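Local coordinates for ferrous iron uptake transporter protein B (PDB 3TAH), which binds guanine nucleotides through its cytosolic G-protein domain, the part present here, and as a whole protein probably drives GTP-dependent uptake of ferrous iron across the membrane, at residues I6-I9 against G15-S18; G25-V30 against K47-E52; R199-K204 against E213-L218; F206-L211 against D228-T233. The protein carries 1 engineered substitution. All blocks are in the same frame, centred on the assembly; numbering follows the deposited sequence. Where two conformers were deposited one is given.

Contact 1: I6-I9 against G15-S18; sequences IALI and GKTS. With BGO (3'-O-(N-methylanthraniloyl)guanosine-5'-diphosphate), chain C.
Lys16 lies along Leu8 and Ile9, at the point where strand 4-10 gives way to the nucleotide site. Just before it, Gly15 sits at the N-cap of helix 16-24. Its N bonds to BGO O3A, the bridging oxygen of the diphosphate, at 3.1 Å. Its phi is +99°, a backbone shape that favours glycine. Lys16 N gives the next bond, to BGO O1B at 3.0 Å. The Lys16 side chain leaves with CG anti to the backbone N (chi1 175°), which sends it back past the strand. Lys16 CG packs on Leu8 CD2 at 3.7 Å, the two side chains running in opposite directions. Lys16 CD passes Ile9 CA at 3.6 Å. Bends at chi3 and chi4 then carry NZ to Asp55 and the carbonyl of Leu56. This is the strand-loop-helix of a P-loop (Walker A), with backbone amides wrapped round the phosphates; the backbone N of Ala13, an engineered residue, also bonds to BGO. Thr17 grips O2B of BGO twice, through N at 2.6 Å and OG1 at 2.5 Å. Ser18 holds the alpha-phosphate in the same way. Its N reaches BGO O1A at 2.8 Å and its OG reaches that oxygen at 2.9 Å.

Contact 2: G25-V30 against K47-E52; sequences GHNQRV and KNKDLE
Arg29 and Glu52 meet across one end of the G-domain sheet. Their strands, 28-32 and 51-55, are not neighbours in it, because strand 39-45 runs between them, antiparallel to both. The contact spans a three-stranded antiparallel part of the sheet by long side chains. The charged pair is a salt bridge, with Arg29 NH2 3.2 Å from Glu52 OE1. The oxygen comes to the edge of the guanidinium, near its plane. The carboxylate is turned 55° from that plane, and the two side chains cross at about a right angle. Glu52 extends from a CG anti to its backbone N (chi1 -176°), which carries the carboxylate across to Arg29. Its other oxygen lies close to Glu5, so the arginine probably eases the meeting of two like charges.

The second pair is polar too, and both lie at the surface. The Lys49 chain bends at chi2 and brings its ammonium up to the side-chain amide of Asn27. At the corner carrying Lys49, Leu51 N bonds to Asn48 O at 2.9 Å in a type I turn. Within it an Asx turn forms: Asp50 N reaches Asn48 OD1 at 3.3 Å, tilted 33° from the carbonyl plane.

Contact 3: R199-K204 against E213-L218; sequences RFYAIK and EAELDL
The ring of Tyr201 stands out from helix 198-206 and meets two consecutive residues, Glu215 and Leu216, where helix 210-215 ends. Its CG lies anti to the carbonyl carbon (chi1 -74°), and the ring reaches toward this end. Glu215 comes to the rim of this ring. OE1 lies in the ring plane at the edge, 3.6 Å from Tyr201 CE1. The carboxylate is turned 66° from the ring, and the two side chains cross at about a right angle. Glu215 CG sits between its backbone N and carbonyl carbon (chi1 87°), and the chain beyond is extended, which brings the acid to the tyrosine.

Leu216 is the first residue to leave the helical conformation. One methyl, CD1, comes obliquely to the CD1-CE1 bond of the ring, 4.0 Å from Tyr201 CD1. This residue was modelled in two conformers, and the distance belongs to one of them. The contact joins two successive helices of the FeoB cytosolic helical domain. Tyr201 also touches Leu77 of helix 67-77 in the G domain.

The chemistry is modest. A carboxylate oxygen beside the positively polarised C-H edge of an aromatic ring is probably mildly favourable, and the leucine methyl adds apolar packing.

Contact 4: F206-L211 against D228-T233; sequences FEQDSL and DIIRIT
Phe206 and Ile230 bring the end of one helix against the middle of another in the helical domain of FeoB. Helix 198-206 closes there in a Schellman motif, with Gln208, at positive phi, as its C-prime residue. Helix 220-237 packs against the end of helix 198-206 and this turn, which leads on to helix 210-215.

Apolar contacts make most of the interface. The side chains of Phe206 and Ile230 slide past each other in opposite directions, with CG1 of Ile230 at 4.0 Å from CD1 of Phe206. The ring also presents its edge to Thr233. CG2 of Thr233 lies 3.5 Å from Phe206 CZ, and Thr233 CB is in the ring plane. Phe206 CG is anti to its backbone N (chi1 179°), which carries the ring to the threonine. Ala241 and Val245 of helix 241-259 and Ile185 of helix 176-189 also touch this ring.

Ile230 also meets polar groups. Its CD1 comes to 3.4 Å from the carbonyl O of Phe206. Gln208 crosses it obliquely and lays CG against that same methyl, while NE2 stands 3.9 Å from Ile230 CG2.

Within helix 220-237, Thr233 turns its methyl to the ring and its hydroxyl back to the helix. OG1 gives a 2.7 Å bond to Ile229 O, on the face of that carbonyl opposite to Thr233 N.

Overall arrangement
From the N terminus, contact 1 closes first, a short loop from strand 4-10 to helix 16-24. Contact 2 follows in series and closes the run through strands 28-32 and 39-45 to strand 51-55. The two touch, since strands 4-10 and 51-55 are neighbours in the G-domain sheet and Ile6 meets Glu52 there. Contacts 3 and 4 come much later, in the helical domain, and their segments alternate, so they cross. The segments of both reach helix 210-215. Contact 3 ties its end back to helix 198-206, and contact 4 ties the end of helix 198-206 and the turn after it to helix 220-237. Contacts 1 and 3 have centres about 27 Å apart, on opposite sides of the chain's centre.

Contact 1: I6-I9 against G15-S18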
# COMPACT_ATOMS: atom_id res chain seq x y z
N ILE A 6 2.05 4.95 -12.81
CA ILE A 6 2.73 4.54 -11.59
C ILE A 6 2.28 5.44 -10.45
O ILE A 6 2.59 6.63 -10.46
CB ILE A 6 4.26 4.59 -11.76
CG1 ILE A 6 4.71 3.70 -12.93
CG2 ILE A 6 4.94 4.17 -10.45
CD1 ILE A 6 6.20 3.70 -13.22
N ALA A 7 1.57 4.87 -9.47
CA ALA A 7 1.13 5.63 -8.30
C ALA A 7 2.26 5.73 -7.28
O ALA A 7 2.70 4.71 -6.76
CB ALA A 7 -0.12 4.97 -7.66
N LEU A 8 2.70 6.94 -6.98
CA LEU A 8 3.76 7.21 -6.00
C LEU A 8 3.12 7.54 -4.65
O LEU A 8 2.35 8.49 -4.55
CB LEU A 8 4.64 8.36 -6.49
CG LEU A 8 5.91 8.68 -5.71
CD1 LEU A 8 6.93 7.60 -5.97
CD2 LEU A 8 6.45 10.05 -6.11
N ILE A 9 3.43 6.77 -3.61
CA ILE A 9 2.86 7.01 -2.30
C ILE A 9 3.79 6.56 -1.17
O ILE A 9 4.59 5.63 -1.31
CB ILE A 9 1.45 6.35 -2.19
CG1 ILE A 9 0.74 6.74 -0.89
CG2 ILE A 9 1.54 4.84 -2.31
CD1 ILE A 9 -0.75 6.38 -0.90
N GLY A 15 10.43 11.31 1.83
CA GLY A 15 11.21 11.69 0.65
C GLY A 15 10.43 11.54 -0.64
O GLY A 15 11.02 11.55 -1.73
N LYS A 16 9.10 11.43 -0.54
CA LYS A 16 8.28 11.21 -1.73
C LYS A 16 8.35 12.40 -2.69
O LYS A 16 8.53 12.20 -3.88
CB LYS A 16 6.83 10.89 -1.34
CG LYS A 16 5.88 10.77 -2.54
CD LYS A 16 4.53 10.25 -2.15
CE LYS A 16 3.75 11.23 -1.31
NZ LYS A 16 3.41 12.48 -2.05
N THR A 17 8.22 13.62 -2.17
CA THR A 17 8.31 14.82 -3.01
C THR A 17 9.69 14.94 -3.65
O THR A 17 9.79 15.26 -4.84
CB THR A 17 8.04 16.12 -2.22
OG1 THR A 17 6.74 16.07 -1.63
CG2 THR A 17 8.12 17.33 -3.14
N SER A 18 10.73 14.70 -2.85
CA SER A 18 12.10 14.76 -3.35
C SER A 18 12.29 13.80 -4.50
O SER A 18 12.89 14.17 -5.51
CB SER A 18 13.11 14.45 -2.24
OG SER A 18 13.07 15.44 -1.22
C' BGO C . 14.54 18.88 3.93
N1 BGO C . 18.25 11.18 1.96
C2 BGO C . 18.41 12.28 2.84
N2 BGO C . 19.52 12.40 3.56
N3 BGO C . 17.43 13.19 2.94
C4 BGO C . 16.31 13.06 2.19
C5 BGO C . 16.10 11.99 1.31
C6 BGO C . 17.10 11.03 1.19
O6 BGO C . 16.99 10.06 0.42
N7 BGO C . 14.91 12.18 0.75
C8 BGO C . 14.36 13.30 1.24
N9 BGO C . 15.23 13.82 2.11
PA BGO C . 10.28 15.21 1.38
PB BGO C . 7.65 13.97 1.54
C1' BGO C . 15.42 19.69 4.90
O1' BGO C . 14.05 19.40 2.94
O1A BGO C . 10.55 14.84 -0.01
C1B BGO C . 15.15 14.99 2.93
O1B BGO C . 7.42 12.53 1.67
C2' BGO C . 15.89 20.97 4.56
N2' BGO C . 15.59 21.55 3.39
O2' BGO C . 15.41 17.00 1.75
O2A BGO C . 9.79 16.58 1.71
C2B BGO C . 14.49 16.17 2.43
O2B BGO C . 7.49 14.50 0.20
C3' BGO C . 16.69 21.65 5.47
O3' BGO C . 14.31 17.61 4.16
O3A BGO C . 9.20 14.18 2.02
C3B BGO C . 13.50 16.97 3.16
O3B BGO C . 6.94 14.77 2.59
C4' BGO C . 17.03 21.08 6.68
O4' BGO C . 14.10 14.68 3.92
C4B BGO C . 13.06 15.79 4.02
C5' BGO C . 16.58 19.81 7.03
O5' BGO C . 11.61 14.92 2.24
C5B BGO C . 11.69 15.18 3.65
C6' BGO C . 15.76 19.11 6.13
CM' BGO C . 15.62 23.01 3.19

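Contact 2: G25-V30 against K47-E52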
# COMPACT_ATOMS: atom_id res chain seq x y z
N GLY A 25 11.45 15.89 -12.89
CA GLY A 25 12.06 17.19 -13.14
C GLY A 25 11.04 18.30 -12.96
O GLY A 25 10.10 18.17 -12.16
N HIS A 26 11.22 19.38 -13.70
CA HIS A 26 10.32 20.55 -13.59
C HIS A 26 9.00 20.40 -14.36
O HIS A 26 8.14 21.28 -14.24
CB HIS A 26 11.05 21.83 -14.02
CG HIS A 26 12.33 22.07 -13.28
ND1 HIS A 26 12.39 22.81 -12.12
CD2 HIS A 26 13.60 21.66 -13.54
CE1 HIS A 26 13.64 22.85 -11.69
NE2 HIS A 26 14.40 22.16 -12.53
N ASN A 27 8.83 19.32 -15.14
CA ASN A 27 7.59 19.07 -15.90
C ASN A 27 6.49 18.38 -15.10
O ASN A 27 6.35 17.16 -15.17
CB ASN A 27 7.86 18.21 -17.15
CG ASN A 27 8.32 19.01 -18.34
OD1 ASN A 27 7.84 20.12 -18.59
ND2 ASN A 27 9.25 18.44 -19.11
N GLN A 28 5.70 19.17 -14.37
CA GLN A 28 4.58 18.63 -13.60
C GLN A 28 3.26 19.35 -13.89
O GLN A 28 3.25 20.47 -14.40
CB GLN A 28 4.88 18.69 -12.10
CG GLN A 28 5.12 20.08 -11.55
CD GLN A 28 5.27 20.08 -10.05
OE1 GLN A 28 5.98 19.25 -9.49
NE2 GLN A 28 4.59 21.02 -9.38
N ARG A 29 2.17 18.67 -13.54
CA ARG A 29 0.81 19.18 -13.68
C ARG A 29 0.17 19.15 -12.30
O ARG A 29 0.18 18.11 -11.65
CB ARG A 29 0.07 18.29 -14.67
CG ARG A 29 -1.35 18.67 -14.91
CD ARG A 29 -1.79 18.22 -16.28
NE ARG A 29 -1.48 16.82 -16.57
CZ ARG A 29 -2.25 15.77 -16.27
NH1 ARG A 29 -3.42 15.90 -15.65
NH2 ARG A 29 -1.83 14.55 -16.60
N VAL A 30 -0.37 20.28 -11.85
CA VAL A 30 -0.96 20.41 -10.52
C VAL A 30 -2.39 20.94 -10.57
O VAL A 30 -2.70 21.87 -11.32
CB VAL A 30 -0.11 21.33 -9.61
CG1 VAL A 30 -0.73 21.44 -8.22
CG2 VAL A 30 1.30 20.80 -9.49
N LYS A 47 13.11 10.65 -17.98
CA LYS A 47 13.90 9.73 -18.82
C LYS A 47 13.10 8.67 -19.58
O LYS A 47 13.67 7.90 -20.35
CB LYS A 47 14.99 9.09 -17.97
CG LYS A 47 16.04 10.08 -17.50
CD LYS A 47 17.00 9.45 -16.52
CE LYS A 47 18.20 10.32 -16.25
NZ LYS A 47 19.24 9.49 -15.56
N ASN A 48 11.78 8.62 -19.37
CA ASN A 48 10.89 7.72 -20.10
C ASN A 48 9.46 8.28 -20.09
O ASN A 48 8.66 7.99 -19.21
CB ASN A 48 10.95 6.30 -19.54
CG ASN A 48 10.17 5.31 -20.38
OD1 ASN A 48 9.42 5.67 -21.29
ND2 ASN A 48 10.33 4.04 -20.06
N LYS A 49 9.14 9.09 -21.10
CA LYS A 49 7.87 9.83 -21.13
C LYS A 49 6.65 8.95 -21.38
O LYS A 49 5.52 9.43 -21.26
CB LYS A 49 7.97 10.97 -22.15
CG LYS A 49 9.06 12.01 -21.84
CD LYS A 49 8.64 13.06 -20.82
CE LYS A 49 9.70 14.14 -20.72
NZ LYS A 49 9.32 15.27 -19.82
N ASP A 50 6.85 7.68 -21.71
CA ASP A 50 5.78 6.67 -21.69
C ASP A 50 5.30 6.30 -20.27
O ASP A 50 4.29 5.61 -20.14
CB ASP A 50 6.21 5.39 -22.41
CG ASP A 50 6.27 5.56 -23.92
OD1 ASP A 50 5.45 6.32 -24.47
OD2 ASP A 50 7.12 4.91 -24.56
N LEU A 51 6.02 6.72 -19.23
CA LEU A 51 5.65 6.45 -17.85
C LEU A 51 5.11 7.71 -17.19
O LEU A 51 5.76 8.77 -17.25
CB LEU A 51 6.86 5.97 -17.05
CG LEU A 51 7.71 4.83 -17.61
CD1 LEU A 51 8.84 4.52 -16.63
CD2 LEU A 51 6.90 3.58 -17.91
N GLU A 52 3.94 7.62 -16.57
CA GLU A 52 3.40 8.75 -15.82
C GLU A 52 3.38 8.45 -14.33
O GLU A 52 2.94 7.37 -13.92
CB GLU A 52 1.99 9.08 -16.29
CG GLU A 52 1.40 10.31 -15.62
CD GLU A 52 0.15 10.81 -16.33
OE1 GLU A 52 0.12 11.99 -16.74
OE2 GLU A 52 -0.78 10.01 -16.49

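Contact 3: R199-K204 against E213-L218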
# COMPACT_ATOMS: atom_id res chain seq x y z
N ARG A 199 -9.41 -8.99 -1.02
CA ARG A 199 -8.78 -9.06 0.30
C ARG A 199 -8.78 -7.70 1.02
O ARG A 199 -9.02 -7.64 2.23
CB ARG A 199 -7.37 -9.63 0.20
CG ARG A 199 -6.75 -9.95 1.52
CD ARG A 199 -5.45 -10.72 1.33
NE ARG A 199 -4.77 -10.84 2.61
CZ ARG A 199 -4.98 -11.79 3.52
NH1 ARG A 199 -5.86 -12.77 3.34
NH2 ARG A 199 -4.29 -11.75 4.65
N PHE A 200 -8.53 -6.62 0.27
CA PHE A 200 -8.60 -5.26 0.81
C PHE A 200 -9.98 -5.01 1.40
O PHE A 200 -10.11 -4.51 2.51
CB PHE A 200 -8.33 -4.20 -0.27
CG PHE A 200 -8.46 -2.80 0.24
CD1 PHE A 200 -7.36 -2.14 0.74
CD2 PHE A 200 -9.68 -2.14 0.20
CE1 PHE A 200 -7.48 -0.85 1.23
CE2 PHE A 200 -9.79 -0.85 0.69
CZ PHE A 200 -8.69 -0.21 1.20
N TYR A 201 -11.01 -5.34 0.63
CA TYR A 201 -12.38 -5.14 1.07
C TYR A 201 -12.74 -6.06 2.24
O TYR A 201 -13.41 -5.62 3.17
CB TYR A 201 -13.36 -5.36 -0.07
CG TYR A 201 -13.37 -4.23 -1.06
CD1 TYR A 201 -13.91 -3.00 -0.73
CD2 TYR A 201 -12.85 -4.40 -2.33
CE1 TYR A 201 -13.92 -1.95 -1.64
CE2 TYR A 201 -12.86 -3.36 -3.24
CZ TYR A 201 -13.40 -2.14 -2.89
OH TYR A 201 -13.40 -1.11 -3.79
N ALA A 202 -12.29 -7.31 2.20
CA ALA A 202 -12.59 -8.25 3.28
C ALA A 202 -12.01 -7.76 4.62
O ALA A 202 -12.67 -7.81 5.65
CB ALA A 202 -12.09 -9.65 2.94
N ILE A 203 -10.77 -7.28 4.59
CA ILE A 203 -10.11 -6.78 5.80
C ILE A 203 -10.80 -5.52 6.30
O ILE A 203 -11.02 -5.36 7.51
CB ILE A 203 -8.61 -6.53 5.59
CG1 ILE A 203 -7.89 -7.85 5.37
CG2 ILE A 203 -8.00 -5.83 6.84
CD1 ILE A 203 -6.50 -7.73 4.83
N LYS A 204 -11.14 -4.61 5.39
CA LYS A 204 -11.89 -3.40 5.75
C LYS A 204 -13.24 -3.70 6.39
O LYS A 204 -13.63 -3.05 7.35
CB LYS A 204 -12.08 -2.50 4.53
CG LYS A 204 -10.80 -1.80 4.12
CD LYS A 204 -10.59 -0.55 4.92
CE LYS A 204 -9.17 -0.02 4.82
NZ LYS A 204 -8.22 -0.90 5.56
N GLU A 213 -18.38 0.05 4.26
CA GLU A 213 -19.74 -0.37 4.64
C GLU A 213 -20.82 0.47 3.95
O GLU A 213 -21.84 -0.06 3.51
CB GLU A 213 -19.92 -0.27 6.15
CG GLU A 213 -19.14 -1.33 6.88
CD GLU A 213 -19.14 -1.17 8.37
OE1 GLU A 213 -19.51 -0.10 8.88
OE2 GLU A 213 -18.74 -2.12 9.06
N ALA A 214 -20.58 1.77 3.86
CA ALA A 214 -21.50 2.67 3.17
C ALA A 214 -21.50 2.47 1.66
O ALA A 214 -22.52 2.65 1.03
CB ALA A 214 -21.16 4.12 3.52
N GLU A 215 -20.36 2.11 1.06
CA GLU A 215 -20.28 2.04 -0.40
C GLU A 215 -20.73 0.71 -1.02
O GLU A 215 -21.24 0.71 -2.13
CB GLU A 215 -18.86 2.36 -0.91
CG GLU A 215 -17.91 1.19 -0.96
CD GLU A 215 -16.49 1.54 -1.42
OE1 GLU A 215 -15.54 1.14 -0.74
OE2 GLU A 215 -16.33 2.22 -2.44
N LEU A 216 -20.53 -0.40 -0.31
CA LEU A 216 -20.86 -1.73 -0.82
C LEU A 216 -22.35 -2.02 -0.71
O LEU A 216 -22.98 -1.71 0.29
CB LEU A 216 -20.09 -2.82 -0.07
CG LEU A 216 -18.70 -3.20 -0.57
CD1 LEU A 216 -17.76 -2.03 -0.50
CD2 LEU A 216 -18.14 -4.37 0.23
N ASP A 217 -22.91 -2.63 -1.76
CA ASP A 217 -24.32 -2.99 -1.79
C ASP A 217 -24.36 -4.43 -1.32
O ASP A 217 -24.34 -5.36 -2.15
CB ASP A 217 -24.87 -2.84 -3.21
CG ASP A 217 -26.32 -3.30 -3.34
OD1 ASP A 217 -27.13 -3.05 -2.43
OD2 ASP A 217 -26.65 -3.92 -4.37
N LEU A 218 -24.38 -4.61 -0.00
CA LEU A 218 -24.45 -5.93 0.62
C LEU A 218 -25.87 -6.27 1.04
O LEU A 218 -26.58 -5.42 1.58
CB LEU A 218 -23.54 -6.04 1.85
CG LEU A 218 -22.05 -5.81 1.59
CD1 LEU A 218 -21.22 -5.97 2.87
CD2 LEU A 218 -21.52 -6.73 0.47

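Contact 4: F206-L211 against D228-T233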
# COMPACT_ATOMS: atom_id res chain seq x y z
N PHE A 206 -13.99 -6.47 7.99
CA PHE A 206 -13.70 -7.08 9.28
C PHE A 206 -13.49 -6.00 10.34
O PHE A 206 -14.03 -6.10 11.46
CB PHE A 206 -12.48 -7.99 9.21
CG PHE A 206 -12.13 -8.62 10.54
CD1 PHE A 206 -12.79 -9.77 10.98
CD2 PHE A 206 -11.17 -8.05 11.36
CE1 PHE A 206 -12.48 -10.34 12.22
CE2 PHE A 206 -10.85 -8.62 12.61
CZ PHE A 206 -11.50 -9.77 13.04
N GLU A 207 -12.74 -4.97 9.99
CA GLU A 207 -12.45 -3.87 10.93
C GLU A 207 -13.53 -2.78 10.98
O GLU A 207 -13.34 -1.72 11.59
CB GLU A 207 -11.06 -3.29 10.63
CG GLU A 207 -11.01 -2.44 9.39
CD GLU A 207 -9.61 -2.18 8.86
OE1 GLU A 207 -9.54 -1.45 7.85
OE2 GLU A 207 -8.61 -2.67 9.42
N GLN A 208 -14.67 -3.04 10.33
CA GLN A 208 -15.84 -2.16 10.29
C GLN A 208 -15.55 -0.75 9.76
O GLN A 208 -16.03 0.24 10.30
CB GLN A 208 -16.51 -2.12 11.64
CG GLN A 208 -17.10 -3.48 11.97
CD GLN A 208 -17.02 -3.77 13.41
OE1 GLN A 208 -18.00 -3.63 14.13
NE2 GLN A 208 -15.84 -4.17 13.87
N ASP A 209 -14.78 -0.71 8.69
CA ASP A 209 -14.51 0.51 7.97
C ASP A 209 -15.81 1.14 7.47
O ASP A 209 -16.52 0.55 6.67
CB ASP A 209 -13.58 0.23 6.80
CG ASP A 209 -13.12 1.49 6.12
OD1 ASP A 209 -12.10 2.06 6.56
OD2 ASP A 209 -13.80 1.91 5.16
N SER A 210 -16.10 2.33 7.94
CA SER A 210 -17.38 2.98 7.65
C SER A 210 -17.55 3.35 6.17
O SER A 210 -18.67 3.35 5.68
CB SER A 210 -17.57 4.20 8.57
OG SER A 210 -16.49 5.09 8.43
N LEU A 211 -16.46 3.65 5.47
CA LEU A 211 -16.53 3.98 4.03
C LEU A 211 -16.89 2.77 3.17
O LEU A 211 -17.74 2.87 2.29
CB LEU A 211 -15.22 4.58 3.53
CG LEU A 211 -14.87 6.01 3.91
CD1 LEU A 211 -13.43 6.30 3.50
CD2 LEU A 211 -15.84 6.99 3.24
N ASP A 228 -21.46 -12.04 12.25
CA ASP A 228 -21.15 -13.28 12.98
C ASP A 228 -19.63 -13.57 13.00
O ASP A 228 -19.07 -13.87 14.05
CB ASP A 228 -21.85 -14.47 12.33
CG ASP A 228 -23.34 -14.58 12.67
OD1 ASP A 228 -23.85 -13.87 13.56
OD2 ASP A 228 -24.01 -15.43 12.03
N ILE A 229 -18.99 -13.46 11.85
CA ILE A 229 -17.53 -13.72 11.72
C ILE A 229 -16.71 -12.80 12.64
O ILE A 229 -15.78 -13.24 13.33
CB ILE A 229 -17.07 -13.54 10.26
CG1 ILE A 229 -17.67 -14.65 9.37
CG2 ILE A 229 -15.53 -13.56 10.15
CD1 ILE A 229 -17.74 -14.29 7.90
N ILE A 230 -17.08 -11.52 12.65
CA ILE A 230 -16.42 -10.52 13.51
C ILE A 230 -16.60 -10.84 14.98
O ILE A 230 -15.64 -10.77 15.77
CB ILE A 230 -16.91 -9.08 13.20
CG1 ILE A 230 -16.51 -8.67 11.78
CG2 ILE A 230 -16.33 -8.07 14.20
CD1 ILE A 230 -17.19 -7.37 11.32
N ARG A 231 -17.83 -11.20 15.36
CA ARG A 231 -18.14 -11.44 16.76
C ARG A 231 -17.30 -12.59 17.31
O ARG A 231 -16.62 -12.42 18.33
CB ARG A 231 -19.63 -11.72 16.97
CG ARG A 231 -20.06 -11.84 18.44
CD ARG A 231 -21.53 -12.24 18.60
NE ARG A 231 -21.82 -13.54 17.99
CZ ARG A 231 -22.49 -13.75 16.85
NH1 ARG A 231 -22.97 -12.74 16.12
NH2 ARG A 231 -22.67 -14.99 16.43
N ILE A 232 -17.33 -13.73 16.63
CA ILE A 232 -16.62 -14.91 17.12
C ILE A 232 -15.11 -14.68 17.08
O ILE A 232 -14.40 -15.13 17.97
CB ILE A 232 -17.04 -16.25 16.37
CG1 ILE A 232 -16.37 -17.47 17.01
CG2 ILE A 232 -16.78 -16.18 14.84
CD1 ILE A 232 -16.67 -17.67 18.52
N THR A 233 -14.62 -13.96 16.06
CA THR A 233 -13.18 -13.68 15.96
C THR A 233 -12.70 -12.76 17.09
O THR A 233 -11.66 -13.02 17.70
CB THR A 233 -12.81 -13.14 14.56
OG1 THR A 233 -13.26 -14.09 13.60
CG2 THR A 233 -11.30 -12.97 14.42